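PDB 5EWQ: amidase from Bacillus anthracis, which probably hydrolyses carboxylic acid amides to the free acid and ammonia, as a member of the amidase family. Local coordinates for residues His27-Gly32 / Thr89-Asn94. Residues are numbered along the deposited sequence; the frame is centred on the assembly and turned at random.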
ATOM      1  N   HIS A  27      12.693 -15.835 -15.571  1.00 56.23           N
ATOM      2  CA  HIS A  27      13.131 -16.834 -16.541  1.00 59.69           C
ATOM      3  C   HIS A  27      14.219 -17.752 -15.986  1.00 69.53           C
ATOM      4  O   HIS A  27      14.272 -18.934 -16.323  1.00 66.37           O
ATOM      5  CB  HIS A  27      13.631 -16.149 -17.816  1.00 63.01           C
ATOM      6  CG  HIS A  27      14.336 -17.071 -18.763  1.00 69.78           C
ATOM      7  ND1 HIS A  27      15.697 -17.025 -18.970  1.00 70.92           N
ATOM      8  CD2 HIS A  27      13.867 -18.064 -19.555  1.00 71.12           C
ATOM      9  CE1 HIS A  27      16.038 -17.949 -19.851  1.00 79.41           C
ATOM     10  NE2 HIS A  27      14.947 -18.594 -20.221  1.00 79.71           N
ATOM     11  N   ASN A  28      15.083 -17.203 -15.137  1.00 67.86           N
ATOM     12  CA  ASN A  28      16.192 -17.969 -14.575  1.00 73.97           C
ATOM     13  C   ASN A  28      15.733 -19.075 -13.631  1.00 76.61           C
ATOM     14  O   ASN A  28      16.245 -20.194 -13.679  1.00 83.29           O
ATOM     15  CB  ASN A  28      17.165 -17.039 -13.846  1.00 74.13           C
ATOM     16  CG  ASN A  28      18.006 -16.212 -14.799  1.00 76.62           C
ATOM     17  OD1 ASN A  28      18.277 -16.626 -15.927  1.00 85.96           O
ATOM     18  ND2 ASN A  28      18.427 -15.034 -14.350  1.00 63.58           N
ATOM     19  N   GLN A  29      14.766 -18.763 -12.774  1.00 64.97           N
ATOM     20  CA  GLN A  29      14.291 -19.731 -11.791  1.00 73.11           C
ATOM     21  C   GLN A  29      13.007 -20.420 -12.243  1.00 78.20           C
ATOM     22  O   GLN A  29      12.237 -20.919 -11.422  1.00 80.37           O
ATOM     23  CB  GLN A  29      14.082 -19.054 -10.435  1.00 64.76           C
ATOM     24  CG  GLN A  29      13.148 -17.860 -10.467  1.00 60.65           C
ATOM     25  CD  GLN A  29      13.268 -16.995  -9.226  1.00 58.34           C
ATOM     26  OE1 GLN A  29      13.790 -17.430  -8.200  1.00 59.96           O
ATOM     27  NE2 GLN A  29      12.790 -15.760  -9.318  1.00 57.36           N
ATOM     28  N   LEU A  30      12.782 -20.446 -13.554  1.00 82.38           N
ATOM     29  CA  LEU A  30      11.658 -21.180 -14.127  1.00 90.93           C
ATOM     30  C   LEU A  30      12.107 -22.044 -15.299  1.00 98.00           C
ATOM     31  O   LEU A  30      11.342 -22.286 -16.233  1.00106.80           O
ATOM     32  CB  LEU A  30      10.550 -20.225 -14.576  1.00 79.06           C
ATOM     33  CG  LEU A  30       9.645 -19.630 -13.496  1.00 70.33           C
ATOM     34  CD1 LEU A  30       8.449 -18.937 -14.130  1.00 68.20           C
ATOM     35  CD2 LEU A  30       9.186 -20.696 -12.515  1.00 66.38           C
ATOM     36  N   LYS A  31      13.353 -22.504 -15.250  1.00 93.55           N
ATOM     37  CA  LYS A  31      13.869 -23.412 -16.267  1.00 88.01           C
ATOM     38  C   LYS A  31      13.570 -24.855 -15.884  1.00 96.58           C
ATOM     39  O   LYS A  31      13.232 -25.678 -16.735  1.00 94.69           O
ATOM     40  CB  LYS A  31      15.374 -23.214 -16.462  1.00 80.34           C
ATOM     41  CG  LYS A  31      15.754 -21.883 -17.093  1.00 80.53           C
ATOM     42  CD  LYS A  31      17.248 -21.809 -17.364  1.00 86.62           C
ATOM     43  CE  LYS A  31      17.626 -20.497 -18.033  1.00 87.54           C
ATOM     44  NZ  LYS A  31      19.085 -20.421 -18.323  1.00 95.51           N
ATOM     45  N   GLY A  32      13.693 -25.153 -14.595  1.00114.75           N
ATOM     46  CA  GLY A  32      13.405 -26.481 -14.087  1.00132.79           C
ATOM     47  C   GLY A  32      12.035 -26.559 -13.442  1.00137.90           C
ATOM     48  O   GLY A  32      11.901 -26.979 -12.293  1.00146.35           O
ATOM     49  N   THR A  89       8.398  -3.809 -10.213  1.00 29.78           N
ATOM     50  CA  THR A  89       9.689  -3.210 -10.526  1.00 31.94           C
ATOM     51  C   THR A  89      10.821  -4.216 -10.374  1.00 38.75           C
ATOM     52  O   THR A  89      11.714  -4.289 -11.216  1.00 43.86           O
ATOM     53  CB  THR A  89       9.989  -1.994  -9.628  1.00 30.15           C
ATOM     54  OG1 THR A  89       9.815  -2.359  -8.252  1.00 24.69           O
ATOM     55  CG2 THR A  89       9.065  -0.839  -9.964  1.00 32.54           C
ATOM     56  N   GLU A  90      10.782  -4.991  -9.297  1.00 35.99           N
ATOM     57  CA  GLU A  90      11.861  -5.920  -9.002  1.00 34.05           C
ATOM     58  C   GLU A  90      11.346  -7.311  -8.650  1.00 34.44           C
ATOM     59  O   GLU A  90      10.243  -7.464  -8.125  1.00 34.12           O
ATOM     60  CB  GLU A  90      12.719  -5.383  -7.855  1.00 38.70           C
ATOM     61  CG  GLU A  90      14.204  -5.628  -8.032  1.00 61.45           C
ATOM     62  CD  GLU A  90      14.807  -4.752  -9.114  1.00 55.13           C
ATOM     63  OE1 GLU A  90      15.745  -5.213  -9.801  1.00 68.70           O
ATOM     64  OE2 GLU A  90      14.347  -3.601  -9.273  1.00 34.80           O
ATOM     65  N   ILE A  91      12.154  -8.323  -8.948  1.00 42.81           N
ATOM     66  CA  ILE A  91      11.841  -9.701  -8.591  1.00 52.63           C
ATOM     67  C   ILE A  91      13.030 -10.339  -7.887  1.00 51.74           C
ATOM     68  O   ILE A  91      14.154 -10.282  -8.382  1.00 61.22           O
ATOM     69  CB  ILE A  91      11.467 -10.544  -9.829  1.00 54.75           C
ATOM     70  CG1 ILE A  91      10.092 -10.137 -10.357  1.00 50.99           C
ATOM     71  CG2 ILE A  91      11.473 -12.028  -9.491  1.00 44.62           C
ATOM     72  CD1 ILE A  91       8.956 -10.448  -9.407  1.00 46.97           C
ATOM     73  N   ASN A  92      12.779 -10.933  -6.724  1.00 51.44           N
ATOM     74  CA  ASN A  92      13.814 -11.644  -5.985  1.00 54.14           C
ATOM     75  C   ASN A  92      14.324 -12.839  -6.785  1.00 66.92           C
ATOM     76  O   ASN A  92      13.565 -13.764  -7.072  1.00 79.55           O
ATOM     77  CB  ASN A  92      13.277 -12.102  -4.625  1.00 54.75           C
ATOM     78  CG  ASN A  92      14.376 -12.550  -3.674  1.00 61.39           C
ATOM     79  OD1 ASN A  92      15.465 -12.941  -4.094  1.00 57.87           O
ATOM     80  ND2 ASN A  92      14.088 -12.499  -2.378  1.00 57.40           N
ATOM     81  N   PRO A  93      15.613 -12.819  -7.155  1.00 68.47           N
ATOM     82  CA  PRO A  93      16.212 -13.945  -7.878  1.00 71.21           C
ATOM     83  C   PRO A  93      16.351 -15.178  -6.991  1.00 56.52           C
ATOM     84  O   PRO A  93      16.488 -16.291  -7.496  1.00 70.37           O
ATOM     85  CB  PRO A  93      17.585 -13.407  -8.289  1.00 60.72           C
ATOM     86  CG  PRO A  93      17.894 -12.366  -7.272  1.00 51.19           C
ATOM     87  CD  PRO A  93      16.579 -11.729  -6.935  1.00 48.39           C
ATOM     88  N   ASN A  94      16.313 -14.969  -5.679  1.00 56.20           N
ATOM     89  CA  ASN A  94      16.409 -16.062  -4.721  1.00 59.35           C
ATOM     90  C   ASN A  94      15.044 -16.447  -4.160  1.00 60.79           C
ATOM     91  O   ASN A  94      14.957 -17.121  -3.136  1.00 68.97           O
ATOM     92  CB  ASN A  94      17.350 -15.687  -3.574  1.00 60.89           C
ATOM     93  CG  ASN A  94      18.736 -15.308  -4.057  1.00 63.28           C
ATOM     94  OD1 ASN A  94      19.226 -15.838  -5.054  1.00 62.93           O
ATOM     95  ND2 ASN A  94      19.377 -14.385  -3.349  1.00 58.82           N
TER
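Gln29 reaches across to the turn after strand 88-91 and grips it with one hydrogen bond from its terminal amide. NE2 donates to the carbonyl oxygen of Asn92, with 3.1 Å between Gln29 NE2 and Asn92 O and an N-H...O angle of 163°. That acceptor lies close to the amide plane of Gln29, while the donor is tilted 22° from the carbonyl plane of Asn92. Beyond CG, which chi1 of 56° sets between the backbone N and carbonyl carbon, the chain runs extended and carries the amide to the turn. The oxygen of the same amide, OE1, accepts from the backbone N of Met96 in helix 95-104, with both ends engaged, which should restrain the rotation of the amide.

Van der Waals contact is slight: the CG2 methyl of Ile91 lies 4.0 Å from Gln29 NE2, and Leu72 of helix 64-79 touches both side chains.

Within the turn, Asn92 OD1 accepts from the backbone N of Asn94, 2.7 Å away. This bond defines an Asx turn leading from an outermost strand of the mixed sheet into helix 95-104, and Gln29, just past helix 20-28, exemplifies a side chain bonding to the backbone of such a strand-to-helix turn.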